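Local coordinates for protein putative ABC transporter (Thermobispora bispora, PDB 4PE6) that is a putative solute-binding component of an ABC transporter, probably recognising carbohydrates, and holds a trihydroxybutanoic acid in its ligand pocket, at residues Y165-T168 against K169-A173; Q263-A266 against A267-A271; D279-K282 against Q283-F286; E316-R319 against Q320-A324. One frame throughout, in Å; residues are numbered along the deposited sequence.

Interaction 1 of 4, residues Y165-T168 against K169-A173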
ATOM      1  N   TYR A 165       4.523  10.394  -6.227  1.00 18.29           N
ATOM      2  CA  TYR A 165       4.338  11.838  -6.394  1.00 18.88           C
ATOM      3  C   TYR A 165       5.059  12.304  -7.680  1.00 19.65           C
ATOM      4  O   TYR A 165       4.520  13.103  -8.448  1.00 19.19           O
ATOM      5  CB  TYR A 165       4.791  12.651  -5.145  1.00 18.93           C
ATOM      6  CG  TYR A 165       4.495  14.141  -5.231  1.00 19.16           C
ATOM      7  CD1 TYR A 165       3.197  14.596  -5.470  1.00 18.93           C
ATOM      8  CD2 TYR A 165       5.507  15.100  -5.084  1.00 19.70           C
ATOM      9  CE1 TYR A 165       2.913  15.949  -5.577  1.00 19.32           C
ATOM     10  CE2 TYR A 165       5.221  16.457  -5.196  1.00 20.18           C
ATOM     11  CZ  TYR A 165       3.913  16.867  -5.428  1.00 19.89           C
ATOM     12  OH  TYR A 165       3.593  18.187  -5.550  1.00 20.58           O
ATOM     13  N   GLU A 166       6.262  11.798  -7.925  1.00 20.45           N
ATOM     14  CA  GLU A 166       6.957  12.132  -9.159  1.00 21.99           C
ATOM     15  C   GLU A 166       6.145  11.665 -10.346  1.00 21.42           C
ATOM     16  O   GLU A 166       6.039  12.381 -11.350  1.00 22.08           O
ATOM     17  CB  GLU A 166       8.360  11.508  -9.221  1.00 23.70           C
ATOM     18  CG  GLU A 166       9.307  12.039  -8.171  1.00 25.06           C
ATOM     19  CD  GLU A 166       9.467  13.538  -8.258  1.00 26.66           C
ATOM     20  OE1 GLU A 166       9.825  14.034  -9.355  1.00 29.45           O
ATOM     21  OE2 GLU A 166       9.205  14.227  -7.238  1.00 27.60           O
ATOM     22  N   THR A 167       5.582  10.463 -10.253  1.00 20.35           N
ATOM     23  CA  THR A 167       4.785   9.927 -11.348  1.00 20.17           C
ATOM     24  C   THR A 167       3.538  10.807 -11.566  1.00 19.51           C
ATOM     25  O   THR A 167       3.244  11.198 -12.699  1.00 19.69           O
ATOM     26  CB  THR A 167       4.367   8.466 -11.112  1.00 20.02           C
ATOM     27  OG1 THR A 167       5.522   7.660 -10.899  1.00 20.40           O
ATOM     28  CG2 THR A 167       3.619   7.917 -12.285  1.00 20.34           C
ATOM     29  N   THR A 168       2.838  11.153 -10.489  1.00 18.69           N
ATOM     30  CA  THR A 168       1.658  11.996 -10.608  1.00 18.41           C
ATOM     31  C   THR A 168       1.994  13.337 -11.273  1.00 19.08           C
ATOM     32  O   THR A 168       1.247  13.796 -12.127  1.00 19.16           O
ATOM     33  CB  THR A 168       0.996  12.270  -9.248  1.00 17.79           C
ATOM     34  OG1 THR A 168       0.650  11.027  -8.627  1.00 17.42           O
ATOM     35  CG2 THR A 168      -0.269  13.087  -9.445  1.00 17.71           C
ATOM     36  N   LYS A 169       3.115  13.950 -10.892  1.00 19.86           N
ATOM     37  CA  LYS A 169       3.493  15.233 -11.492  1.00 21.21           C
ATOM     38  C   LYS A 169       3.791  15.056 -12.982  1.00 22.28           C
ATOM     39  O   LYS A 169       3.385  15.874 -13.810  1.00 22.73           O
ATOM     40  CB  LYS A 169       4.690  15.846 -10.772  1.00 21.91           C
ATOM     41  CG  LYS A 169       4.371  16.357  -9.361  1.00 22.15           C
ATOM     42  CD  LYS A 169       5.550  17.096  -8.750  1.00 23.37           C
ATOM     43  CE  LYS A 169       6.738  16.175  -8.537  1.00 24.09           C
ATOM     44  NZ  LYS A 169       7.820  16.791  -7.715  1.00 25.12           N
ATOM     45  N   LYS A 170       4.494  13.983 -13.316  1.00 23.41           N
ATOM     46  CA  LYS A 170       4.816  13.684 -14.712  1.00 25.07           C
ATOM     47  C   LYS A 170       3.573  13.546 -15.588  1.00 24.54           C
ATOM     48  O   LYS A 170       3.501  14.111 -16.673  1.00 25.85           O
ATOM     49  CB  LYS A 170       5.633  12.414 -14.790  1.00 26.83           C
ATOM     50  CG  LYS A 170       6.206  12.176 -16.164  1.00 29.54           C
ATOM     51  CD  LYS A 170       6.912  10.835 -16.236  1.00 31.72           C
ATOM     52  CE  LYS A 170       7.443  10.580 -17.646  1.00 34.26           C
ATOM     53  NZ  LYS A 170       7.156   9.178 -18.071  1.00 35.45           N
ATOM     54  N   ILE A 171       2.599  12.784 -15.117  1.00 23.20           N
ATOM     55  CA  ILE A 171       1.355  12.612 -15.831  1.00 22.74           C
ATOM     56  C   ILE A 171       0.620  13.950 -15.944  1.00 22.72           C
ATOM     57  O   ILE A 171       0.116  14.295 -17.015  1.00 23.41           O
ATOM     58  CB  ILE A 171       0.488  11.521 -15.181  1.00 21.80           C
ATOM     59  CG1 ILE A 171       1.177  10.167 -15.343  1.00 21.97           C
ATOM     60  CG2 ILE A 171      -0.923  11.500 -15.768  1.00 21.63           C
ATOM     61  CD1 ILE A 171       0.559   9.063 -14.500  1.00 21.35           C
ATOM     62  N   LEU A 172       0.568  14.721 -14.865  1.00 22.22           N
ATOM     63  CA  LEU A 172      -0.095  16.016 -14.916  1.00 22.39           C
ATOM     64  C   LEU A 172       0.525  16.920 -15.979  1.00 23.74           C
ATOM     65  O   LEU A 172      -0.185  17.655 -16.649  1.00 23.94           O
ATOM     66  CB  LEU A 172      -0.035  16.729 -13.569  1.00 21.69           C
ATOM     67  CG  LEU A 172      -1.063  16.239 -12.558  1.00 20.95           C
ATOM     68  CD1 LEU A 172      -0.683  16.752 -11.184  1.00 20.51           C
ATOM     69  CD2 LEU A 172      -2.446  16.705 -12.950  1.00 20.73           C
ATOM     70  N   ALA A 173       1.840  16.846 -16.138  1.00 25.15           N
ATOM     71  CA  ALA A 173       2.551  17.675 -17.115  1.00 26.94           C
ATOM     72  C   ALA A 173       2.120  17.382 -18.559  1.00 28.31           C
ATOM     73  O   ALA A 173       2.288  18.231 -19.443  1.00 29.23           O
ATOM     74  CB  ALA A 173       4.051  17.485 -16.953  1.00 27.66           C
TER
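Lys-169 draws its aliphatic chain across the ring of Tyr-165, one turn earlier in helix 159-173, and carries its ammonium on to Glu-166. Its CD lies over one face of the phenol ring, 4.0 Å from the centroid of the Tyr-165 ring and 28° off the ring normal, a CH-pi contact. A bend at chi3 (-64°) then swings Lys-169 NZ to Glu-166 OE2 at 3.0 Å. This salt bridge meets the carboxylate on its syn side, although 33° out of its plane. With an alanine at Tyr-165, the methylenes of Lys-169 would probably lose their cover, and Arg-153 its cation-pi partner. Thr-168 and Thr-167 behave alike: each hydroxyl bonds back to a carbonyl of the preceding turn, of Met-164 and Glu-163 respectively, while each methyl runs beside a side chain of the next turn. Thr-168 CG2 comes within 4.1 Å of Leu-172 CD1, and Thr-167 CG2 within 3.9 Å of Ile-171 CD1. Tyr-165 and Leu-172 rest on strands 147-153 and 178-185, whereas Thr-167 and Ile-171 face helix 128-142. The arrangement belongs to the crossover helix of a beta-alpha-beta unit, a unit repeated through the lobes of periplasmic binding proteins.

Interaction 2 of 4, residues Q263-A266 against A267-A271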
ATOM      1  N   GLN A 263       1.195  -7.944   0.651  1.00 16.85           N
ATOM      2  CA  GLN A 263       2.637  -8.024   0.554  1.00 16.32           C
ATOM      3  C   GLN A 263       3.266  -8.536   1.846  1.00 16.08           C
ATOM      4  O   GLN A 263       4.306  -9.179   1.798  1.00 15.89           O
ATOM      5  CB  GLN A 263       3.245  -6.693   0.215  1.00 16.04           C
ATOM      6  CG  GLN A 263       3.072  -6.273  -1.229  1.00 16.13           C
ATOM      7  CD  GLN A 263       3.527  -4.848  -1.417  1.00 16.04           C
ATOM      8  OE1 GLN A 263       4.672  -4.613  -1.773  1.00 16.01           O
ATOM      9  NE2 GLN A 263       2.627  -3.878  -1.155  1.00 16.04           N
ATOM     10  N   SER A 264       2.641  -8.259   2.997  1.00 16.02           N
ATOM     11  CA  SER A 264       3.142  -8.765   4.249  1.00 16.06           C
ATOM     12  C   SER A 264       3.114 -10.302   4.336  1.00 16.39           C
ATOM     13  O   SER A 264       3.994 -10.920   4.961  1.00 16.18           O
ATOM     14  CB  SER A 264       2.363  -8.159   5.430  1.00 16.33           C
ATOM     15  OG  SER A 264       0.996  -8.541   5.359  1.00 16.69           O
ATOM     16  N   VAL A 265       2.080 -10.899   3.757  1.00 16.83           N
ATOM     17  CA  VAL A 265       1.934 -12.339   3.768  1.00 17.42           C
ATOM     18  C   VAL A 265       2.937 -12.947   2.789  1.00 17.16           C
ATOM     19  O   VAL A 265       3.578 -13.944   3.080  1.00 17.15           O
ATOM     20  CB  VAL A 265       0.520 -12.747   3.352  1.00 18.10           C
ATOM     21  CG1 VAL A 265       0.420 -14.246   3.250  1.00 18.83           C
ATOM     22  CG2 VAL A 265      -0.513 -12.228   4.350  1.00 18.61           C
ATOM     23  N   ALA A 266       3.070 -12.337   1.624  1.00 17.10           N
ATOM     24  CA  ALA A 266       4.092 -12.782   0.670  1.00 17.14           C
ATOM     25  C   ALA A 266       5.494 -12.671   1.281  1.00 16.91           C
ATOM     26  O   ALA A 266       6.341 -13.514   1.046  1.00 17.04           O
ATOM     27  CB  ALA A 266       4.007 -11.973  -0.617  1.00 17.10           C
ATOM     28  N   ALA A 267       5.738 -11.616   2.060  1.00 16.82           N
ATOM     29  CA  ALA A 267       7.033 -11.434   2.729  1.00 16.65           C
ATOM     30  C   ALA A 267       7.283 -12.544   3.764  1.00 17.05           C
ATOM     31  O   ALA A 267       8.401 -13.015   3.907  1.00 16.75           O
ATOM     32  CB  ALA A 267       7.093 -10.067   3.383  1.00 16.45           C
ATOM     33  N   LEU A 268       6.229 -12.973   4.455  1.00 17.67           N
ATOM     34  CA  LEU A 268       6.323 -14.106   5.381  1.00 18.47           C
ATOM     35  C   LEU A 268       6.792 -15.362   4.644  1.00 19.08           C
ATOM     36  O   LEU A 268       7.680 -16.069   5.115  1.00 19.53           O
ATOM     37  CB  LEU A 268       4.954 -14.371   6.020  1.00 18.86           C
ATOM     38  CG  LEU A 268       4.779 -15.603   6.901  1.00 19.43           C
ATOM     39  CD1 LEU A 268       5.744 -15.600   8.067  1.00 19.35           C
ATOM     40  CD2 LEU A 268       3.345 -15.728   7.381  1.00 20.11           C
ATOM     41  N   TRP A 269       6.169 -15.661   3.507  1.00 19.81           N
ATOM     42  CA  TRP A 269       6.541 -16.851   2.732  1.00 20.34           C
ATOM     43  C   TRP A 269       7.952 -16.729   2.188  1.00 19.95           C
ATOM     44  O   TRP A 269       8.713 -17.687   2.231  1.00 20.23           O
ATOM     45  CB  TRP A 269       5.556 -17.136   1.609  1.00 21.23           C
ATOM     46  CG  TRP A 269       4.150 -17.412   2.120  1.00 22.33           C
ATOM     47  CD1 TRP A 269       3.014 -16.804   1.716  1.00 22.92           C
ATOM     48  CD2 TRP A 269       3.766 -18.352   3.128  1.00 23.61           C
ATOM     49  NE1 TRP A 269       1.927 -17.301   2.403  1.00 23.70           N
ATOM     50  CE2 TRP A 269       2.362 -18.242   3.289  1.00 24.39           C
ATOM     51  CE3 TRP A 269       4.466 -19.275   3.914  1.00 24.41           C
ATOM     52  CZ2 TRP A 269       1.643 -19.026   4.195  1.00 25.60           C
ATOM     53  CZ3 TRP A 269       3.746 -20.080   4.803  1.00 25.83           C
ATOM     54  CH2 TRP A 269       2.346 -19.928   4.951  1.00 26.15           C
ATOM     55  N   ALA A 270       8.312 -15.551   1.703  1.00 19.39           N
ATOM     56  CA  ALA A 270       9.701 -15.300   1.315  1.00 19.16           C
ATOM     57  C   ALA A 270      10.684 -15.594   2.456  1.00 18.78           C
ATOM     58  O   ALA A 270      11.689 -16.276   2.274  1.00 18.43           O
ATOM     59  CB  ALA A 270       9.861 -13.867   0.830  1.00 19.08           C
ATOM     60  N   ALA A 271      10.393 -15.077   3.644  1.00 18.65           N
ATOM     61  CA  ALA A 271      11.264 -15.300   4.792  1.00 18.58           C
ATOM     62  C   ALA A 271      11.436 -16.786   5.099  1.00 18.82           C
ATOM     63  O   ALA A 271      12.555 -17.233   5.364  1.00 18.60           O
ATOM     64  CB  ALA A 271      10.757 -14.544   6.015  1.00 18.61           C
TER
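Val-265 and Trp-269 stand side by side, one turn apart and pointing the same way, on helix 263-275, which packs against strands 108-112 and 122-126, in the sheet of one lobe of the periplasmic binding protein fold. The valine reaches the indole with one branch: CG1 touches Trp-269 NE1 at 3.5 Å and lies 4.0 Å from Trp-269 CD1. Chi1 of Val-265 (175°) places this methyl anti to the backbone N, beside the carbonyl carbon, where it meets the indole one turn on. The NE1 contact is packing, because the indole N-H is spent on the carbonyl of Trp-313. The Trp-269 side chain also packs on Leu-52. A leucine at Trp-269 would probably leave the Trp-313 carbonyl without its donor and open a gap beside Val-265 and Leu-52.

The other faces of the helix have different work. Gln-263 gives its NE2 to Asp-113, a residue of the ligand pocket, and to the Asp-260 carbonyl, and its side chain is about 5 Å from the bound trihydroxybutanoic acid. Ser-264 turns its OG to the carbonyl of Met-36, in helix 31-49. Ala-266 touches Leu-124 of strand 122-126, and Ala-267 touches Val-110 and Phe-112 of strand 108-112. Through the helix itself run the usual i to i+4 backbone bonds, among them Ala-270 N to Ala-266 O at 2.9 Å. At the next bond back, where Trp-269 N pairs with Val-265 O, the indole also comes close to the acceptor, CD1 of Trp-269 lying 3.2 Å from Val-265 O, obliquely to the ring.

Interaction 3 of 4, residues D279-K282 against Q283-F286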
ATOM      1  N   ASP A 279      16.898 -19.819  -2.674  1.00 25.32           N
ATOM      2  CA  ASP A 279      17.371 -18.597  -3.287  1.00 25.87           C
ATOM      3  C   ASP A 279      16.177 -17.838  -3.783  1.00 25.41           C
ATOM      4  O   ASP A 279      15.288 -18.421  -4.384  1.00 26.33           O
ATOM      5  CB  ASP A 279      18.309 -18.902  -4.455  1.00 27.96           C
ATOM      6  CG  ASP A 279      19.647 -19.420  -3.993  1.00 29.16           C
ATOM      7  OD1 ASP A 279      19.956 -19.245  -2.798  1.00 30.57           O
ATOM      8  OD2 ASP A 279      20.384 -19.996  -4.804  1.00 31.49           O
ATOM      9  N   LEU A 280      16.162 -16.543  -3.513  1.00 23.95           N
ATOM     10  CA  LEU A 280      15.155 -15.654  -4.056  1.00 23.46           C
ATOM     11  C   LEU A 280      15.880 -14.531  -4.783  1.00 23.24           C
ATOM     12  O   LEU A 280      16.986 -14.185  -4.417  1.00 23.25           O
ATOM     13  CB  LEU A 280      14.300 -15.058  -2.923  1.00 22.36           C
ATOM     14  CG  LEU A 280      13.394 -15.991  -2.113  1.00 22.09           C
ATOM     15  CD1 LEU A 280      12.672 -15.178  -1.031  1.00 21.53           C
ATOM     16  CD2 LEU A 280      12.394 -16.734  -3.004  1.00 22.69           C
ATOM     17  N   PRO A 281      15.245 -13.935  -5.801  1.00 23.37           N
ATOM     18  CA  PRO A 281      15.766 -12.690  -6.337  1.00 23.56           C
ATOM     19  C   PRO A 281      15.809 -11.589  -5.279  1.00 22.95           C
ATOM     20  O   PRO A 281      14.891 -11.486  -4.457  1.00 21.99           O
ATOM     21  CB  PRO A 281      14.759 -12.315  -7.444  1.00 24.06           C
ATOM     22  CG  PRO A 281      13.944 -13.530  -7.689  1.00 24.39           C
ATOM     23  CD  PRO A 281      13.967 -14.322  -6.414  1.00 23.62           C
ATOM     24  N   LYS A 282      16.856 -10.768  -5.309  1.00 23.51           N
ATOM     25  CA  LYS A 282      16.991  -9.663  -4.366  1.00 23.88           C
ATOM     26  C   LYS A 282      15.869  -8.644  -4.524  1.00 23.49           C
ATOM     27  O   LYS A 282      15.588  -7.883  -3.591  1.00 22.75           O
ATOM     28  CB  LYS A 282      18.337  -8.927  -4.543  1.00 25.35           C
ATOM     29  CG  LYS A 282      19.589  -9.758  -4.276  1.00 26.86           C
ATOM     30  CD  LYS A 282      19.752 -10.182  -2.816  1.00 27.70           C
ATOM     31  CE  LYS A 282      20.260  -9.036  -1.947  1.00 28.61           C
ATOM     32  NZ  LYS A 282      20.626  -9.497  -0.579  1.00 29.21           N
ATOM     33  N   GLN A 283      15.287  -8.585  -5.721  1.00 23.79           N
ATOM     34  CA  GLN A 283      14.187  -7.664  -6.003  1.00 24.12           C
ATOM     35  C   GLN A 283      13.036  -8.443  -6.619  1.00 23.38           C
ATOM     36  O   GLN A 283      13.222  -9.170  -7.586  1.00 22.55           O
ATOM     37  CB  GLN A 283      14.647  -6.531  -6.924  1.00 25.69           C
ATOM     38  CG  GLN A 283      13.631  -5.390  -7.030  1.00 26.86           C
ATOM     39  CD  GLN A 283      12.430  -5.734  -7.901  1.00 28.04           C
ATOM     40  OE1 GLN A 283      12.557  -6.448  -8.894  1.00 29.88           O
ATOM     41  NE2 GLN A 283      11.252  -5.235  -7.521  1.00 28.32           N
HETATM   42  N   MSE A 284      11.851  -8.298  -6.041  1.00 22.12           N
HETATM   43  CA  MSE A 284      10.663  -8.996  -6.524  1.00 22.31           C
HETATM   44  C   MSE A 284       9.511  -8.026  -6.626  1.00 21.44           C
HETATM   45  O   MSE A 284       9.140  -7.367  -5.647  1.00 20.47           O
HETATM   46  CB  MSE A 284      10.288 -10.143  -5.585  1.00 22.89           C
HETATM   47  CG  MSE A 284      11.376 -11.185  -5.374  1.00 24.23           C
HETATM   48 SE   MSE A 284      10.895 -12.453  -3.934  1.00 26.42          SE
HETATM   49  CE  MSE A 284      11.992 -11.452  -2.641  1.00 25.09           C
ATOM     50  N   THR A 285       8.929  -7.925  -7.807  1.00 21.50           N
ATOM     51  CA  THR A 285       7.709  -7.141  -7.983  1.00 21.20           C
ATOM     52  C   THR A 285       6.470  -8.022  -7.997  1.00 20.84           C
ATOM     53  O   THR A 285       6.286  -8.872  -8.870  1.00 21.41           O
ATOM     54  CB  THR A 285       7.778  -6.253  -9.235  1.00 22.06           C
ATOM     55  OG1 THR A 285       8.820  -5.288  -9.049  1.00 22.31           O
ATOM     56  CG2 THR A 285       6.490  -5.510  -9.435  1.00 22.18           C
ATOM     57  N   PHE A 286       5.622  -7.813  -6.998  1.00 19.77           N
ATOM     58  CA  PHE A 286       4.338  -8.479  -6.904  1.00 19.64           C
ATOM     59  C   PHE A 286       3.220  -7.518  -7.385  1.00 19.67           C
ATOM     60  O   PHE A 286       3.461  -6.311  -7.547  1.00 19.51           O
ATOM     61  CB  PHE A 286       4.092  -8.938  -5.452  1.00 19.30           C
ATOM     62  CG  PHE A 286       4.664 -10.297  -5.136  1.00 19.38           C
ATOM     63  CD1 PHE A 286       6.009 -10.558  -5.298  1.00 19.22           C
ATOM     64  CD2 PHE A 286       3.843 -11.314  -4.667  1.00 19.64           C
ATOM     65  CE1 PHE A 286       6.543 -11.809  -5.018  1.00 19.51           C
ATOM     66  CE2 PHE A 286       4.365 -12.570  -4.379  1.00 19.95           C
ATOM     67  CZ  PHE A 286       5.716 -12.827  -4.567  1.00 19.75           C
TER
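Pro-281 and Met-284, the latter present as selenomethionine, form the close part of this passage from loop into strand. Their side chains cross at about a right angle. Met-284 CG lies 4.1 Å from Pro-281 CB, and the selenomethionine chain passes by the proline carbonyl, its terminal methyl CE 3.4 Å from Pro-281 O. A chi3 of -98° folds that methyl back toward the loop, where it also meets Leu-280 CD1 at 4.1 Å. The proline ring adds a second point of closeness, its CB 3.5 Å from Gln-283 O. No hydrogen bond links the two segments directly, so the junction is drawn together by apolar packing and by partners elsewhere.

The opposite character belongs to Lys-282 and Gln-283, both exposed, which touch across the junction mainly through backbone and CB atoms and send their polar ends to other parts of the chain. Lys-282 NZ bonds to the carbonyl of Pro-119, and the same lysine makes a cation-pi contact with Tyr-122. Gln-283 reaches two residues on along its own strand: NE2 donates to Thr-285 OG1 at 2.9 Å, with the acceptor only 8° out of the amide plane. A second bond from NE2 to Gln-125 OE1 helps to fix the rotation of that amide.

Strand 283-290 lies beside strand 122-126 in the sheet, with backbone bonds to Ile-123 and Gln-125. Leu-280 fits between helices 263-275 and 315-327, and Met-284 packs on Ile-325 of the latter.

Interaction 4 of 4, residues E316-R319 against Q320-A324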
ATOM      1  N   GLU A 316       2.316 -21.703  -1.854  1.00 32.59           N
ATOM      2  CA  GLU A 316       2.378 -22.163  -3.240  1.00 34.92           C
ATOM      3  C   GLU A 316       2.189 -21.032  -4.274  1.00 32.98           C
ATOM      4  O   GLU A 316       2.940 -20.944  -5.255  1.00 30.76           O
ATOM      5  CB  GLU A 316       1.355 -23.301  -3.478  1.00 39.46           C
ATOM      6  CG  GLU A 316       1.810 -24.307  -4.524  1.00 43.97           C
ATOM      7  CD  GLU A 316       3.238 -24.795  -4.287  1.00 46.40           C
ATOM      8  OE1 GLU A 316       3.500 -25.403  -3.221  1.00 49.92           O
ATOM      9  OE2 GLU A 316       4.111 -24.552  -5.158  1.00 48.16           O
ATOM     10  N   LEU A 317       1.206 -20.157  -4.050  1.00 31.71           N
ATOM     11  CA  LEU A 317       1.009 -19.016  -4.959  1.00 31.58           C
ATOM     12  C   LEU A 317       2.208 -18.082  -4.917  1.00 29.59           C
ATOM     13  O   LEU A 317       2.631 -17.576  -5.948  1.00 29.63           O
ATOM     14  CB  LEU A 317      -0.284 -18.243  -4.654  1.00 32.07           C
ATOM     15  CG  LEU A 317      -1.584 -18.955  -5.058  1.00 34.88           C
ATOM     16  CD1 LEU A 317      -2.795 -18.164  -4.572  1.00 35.15           C
ATOM     17  CD2 LEU A 317      -1.667 -19.183  -6.567  1.00 36.19           C
ATOM     18  N   PHE A 318       2.768 -17.879  -3.726  1.00 28.03           N
ATOM     19  CA  PHE A 318       4.014 -17.120  -3.594  1.00 26.71           C
ATOM     20  C   PHE A 318       5.117 -17.680  -4.499  1.00 27.44           C
ATOM     21  O   PHE A 318       5.690 -16.955  -5.307  1.00 27.11           O
ATOM     22  CB  PHE A 318       4.500 -17.095  -2.145  1.00 25.32           C
ATOM     23  CG  PHE A 318       5.911 -16.613  -2.007  1.00 23.83           C
ATOM     24  CD1 PHE A 318       6.198 -15.273  -2.117  1.00 22.89           C
ATOM     25  CD2 PHE A 318       6.952 -17.511  -1.813  1.00 23.63           C
ATOM     26  CE1 PHE A 318       7.501 -14.814  -2.034  1.00 22.67           C
ATOM     27  CE2 PHE A 318       8.255 -17.060  -1.725  1.00 23.26           C
ATOM     28  CZ  PHE A 318       8.530 -15.711  -1.822  1.00 22.76           C
ATOM     29  N   ARG A 319       5.395 -18.975  -4.353  1.00 28.98           N
ATOM     30  CA  ARG A 319       6.432 -19.642  -5.140  1.00 30.03           C
ATOM     31  C   ARG A 319       6.187 -19.546  -6.643  1.00 32.20           C
ATOM     32  O   ARG A 319       7.132 -19.333  -7.414  1.00 33.02           O
ATOM     33  CB  ARG A 319       6.597 -21.103  -4.704  1.00 30.58           C
ATOM     34  CG  ARG A 319       7.397 -21.239  -3.417  1.00 29.08           C
ATOM     35  CD  ARG A 319       7.406 -22.669  -2.922  1.00 29.76           C
ATOM     36  NE  ARG A 319       8.122 -22.803  -1.658  1.00 28.77           N
ATOM     37  CZ  ARG A 319       8.177 -23.925  -0.952  1.00 29.32           C
ATOM     38  NH1 ARG A 319       7.556 -25.014  -1.376  1.00 30.39           N
ATOM     39  NH2 ARG A 319       8.863 -23.962   0.185  1.00 29.12           N
ATOM     40  N   GLN A 320       4.926 -19.689  -7.054  1.00 33.60           N
ATOM     41  CA  GLN A 320       4.555 -19.506  -8.460  1.00 35.27           C
ATOM     42  C   GLN A 320       4.964 -18.140  -8.970  1.00 33.33           C
ATOM     43  O   GLN A 320       5.512 -18.021 -10.060  1.00 32.83           O
ATOM     44  CB  GLN A 320       3.048 -19.653  -8.667  1.00 38.11           C
ATOM     45  CG  GLN A 320       2.524 -21.075  -8.661  1.00 41.88           C
ATOM     46  CD  GLN A 320       1.012 -21.105  -8.849  1.00 45.31           C
ATOM     47  OE1 GLN A 320       0.442 -20.266  -9.565  1.00 46.72           O
ATOM     48  NE2 GLN A 320       0.351 -22.061  -8.199  1.00 46.83           N
ATOM     49  N   GLN A 321       4.656 -17.100  -8.197  1.00 31.37           N
ATOM     50  CA  GLN A 321       4.996 -15.731  -8.601  1.00 30.87           C
ATOM     51  C   GLN A 321       6.500 -15.533  -8.667  1.00 29.77           C
ATOM     52  O   GLN A 321       6.989 -14.871  -9.580  1.00 29.92           O
ATOM     53  CB  GLN A 321       4.369 -14.681  -7.663  1.00 30.26           C
ATOM     54  CG  GLN A 321       4.824 -13.242  -7.923  1.00 30.87           C
ATOM     55  CD  GLN A 321       4.179 -12.589  -9.140  1.00 33.62           C
ATOM     56  OE1 GLN A 321       3.139 -13.034  -9.624  1.00 36.02           O
ATOM     57  NE2 GLN A 321       4.792 -11.507  -9.626  1.00 34.12           N
ATOM     58  N   VAL A 322       7.225 -16.111  -7.710  1.00 36.12           N
ATOM     59  CA  VAL A 322       8.689 -16.063  -7.735  1.00 36.04           C
ATOM     60  C   VAL A 322       9.206 -16.749  -9.006  1.00 36.82           C
ATOM     61  O   VAL A 322      10.104 -16.239  -9.663  1.00 35.76           O
ATOM     62  CB  VAL A 322       9.310 -16.691  -6.473  1.00 37.23           C
ATOM     63  CG1 VAL A 322      10.821 -16.753  -6.587  1.00 37.31           C
ATOM     64  CG2 VAL A 322       8.926 -15.888  -5.225  1.00 38.16           C
ATOM     65  N   GLU A 323       8.618 -17.887  -9.360  1.00 38.44           N
ATOM     66  CA  GLU A 323       9.037 -18.594 -10.566  1.00 40.34           C
ATOM     67  C   GLU A 323       8.772 -17.785 -11.820  1.00 39.80           C
ATOM     68  O   GLU A 323       9.598 -17.779 -12.730  1.00 41.15           O
ATOM     69  CB  GLU A 323       8.386 -19.974 -10.653  1.00 42.80           C
ATOM     70  CG  GLU A 323       9.191 -21.031  -9.921  1.00 45.74           C
ATOM     71  CD  GLU A 323      10.536 -21.294 -10.592  1.00 46.61           C
ATOM     72  OE1 GLU A 323      10.559 -21.548 -11.817  1.00 48.66           O
ATOM     73  OE2 GLU A 323      11.572 -21.244  -9.893  1.00 48.11           O
ATOM     74  N   ALA A 324       7.630 -17.106 -11.868  1.00 40.23           N
ATOM     75  CA  ALA A 324       7.325 -16.190 -12.961  1.00 40.86           C
ATOM     76  C   ALA A 324       8.317 -15.030 -13.030  1.00 40.79           C
ATOM     77  O   ALA A 324       8.690 -14.604 -14.115  1.00 42.78           O
ATOM     78  CB  ALA A 324       5.900 -15.662 -12.849  1.00 42.17           C
TER
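Gln-320 and Leu-317 lie alongside each other on helix 315-327, and the glutamine can be followed outward atom by atom. CB of Gln-320 lies 3.4 Å from Leu-317 O. CG passes as closely by the preceding carbonyl, 3.4 Å from Glu-316 O. With CG set beside the backbone N (chi1 -77°) and the chain extended beyond it, the amide is carried along the leucine: CD is 4.0 Å from Leu-317 CD2, while OE1 and NE2 stand 3.8 and 3.9 Å from that same methyl. Both ends of the amide therefore meet an apolar group here, and Gln-320 further touches Val-332.

Elsewhere on the helix the contact is buried and aromatic. Val-322 lays CG2 over one face of the Phe-318 ring, 3.7 Å from its centroid and 23° off the normal, a CH-pi contact displaced toward the rim, where CG2 is 3.4 Å from Phe-318 CZ. The chi1 of Phe-318, 167°, sets CG anti to the backbone N and brings the ring beside the valine. The backbone repeats this i to i+4 pairing, Val-322 N bonding to Phe-318 O.

Two polar side chains tie the helix to its surroundings: Arg-319 forms a salt bridge with Asp-273 through NH2, and Gln-321 accepts the backbone N-H of Val-332 on OE1. Helix 315-327 thus lies against helix 263-275, with Phe-318 on Trp-269, Ala-270 and Asp-273, while Val-322 faces Leu-280 and Pro-281 in the loop leading to strand 283-290.

How the interactions relate
From the N terminus the four contacts come strictly in series; none nests within or crosses another, and each joins neighbouring turns or a loop and its strand. Interaction 1 stands apart, with its centre 27 to 32 Å from the centres of the others and across the chain's centre from interaction 2. The remaining three converge in space, centres 10 to 12 Å apart. Phe-318 CE1 of interaction 4 comes within 3.5 Å of Ala-266 O of interaction 2, and Phe-286 of interaction 3 meets both helices, its CZ 3.5 Å from Phe-318 CD1 and its CE2 3.8 Å from Ala-266 CB. Together 263-271, 279-286 and 316-324 tie two helices to the strand lying between them in sequence.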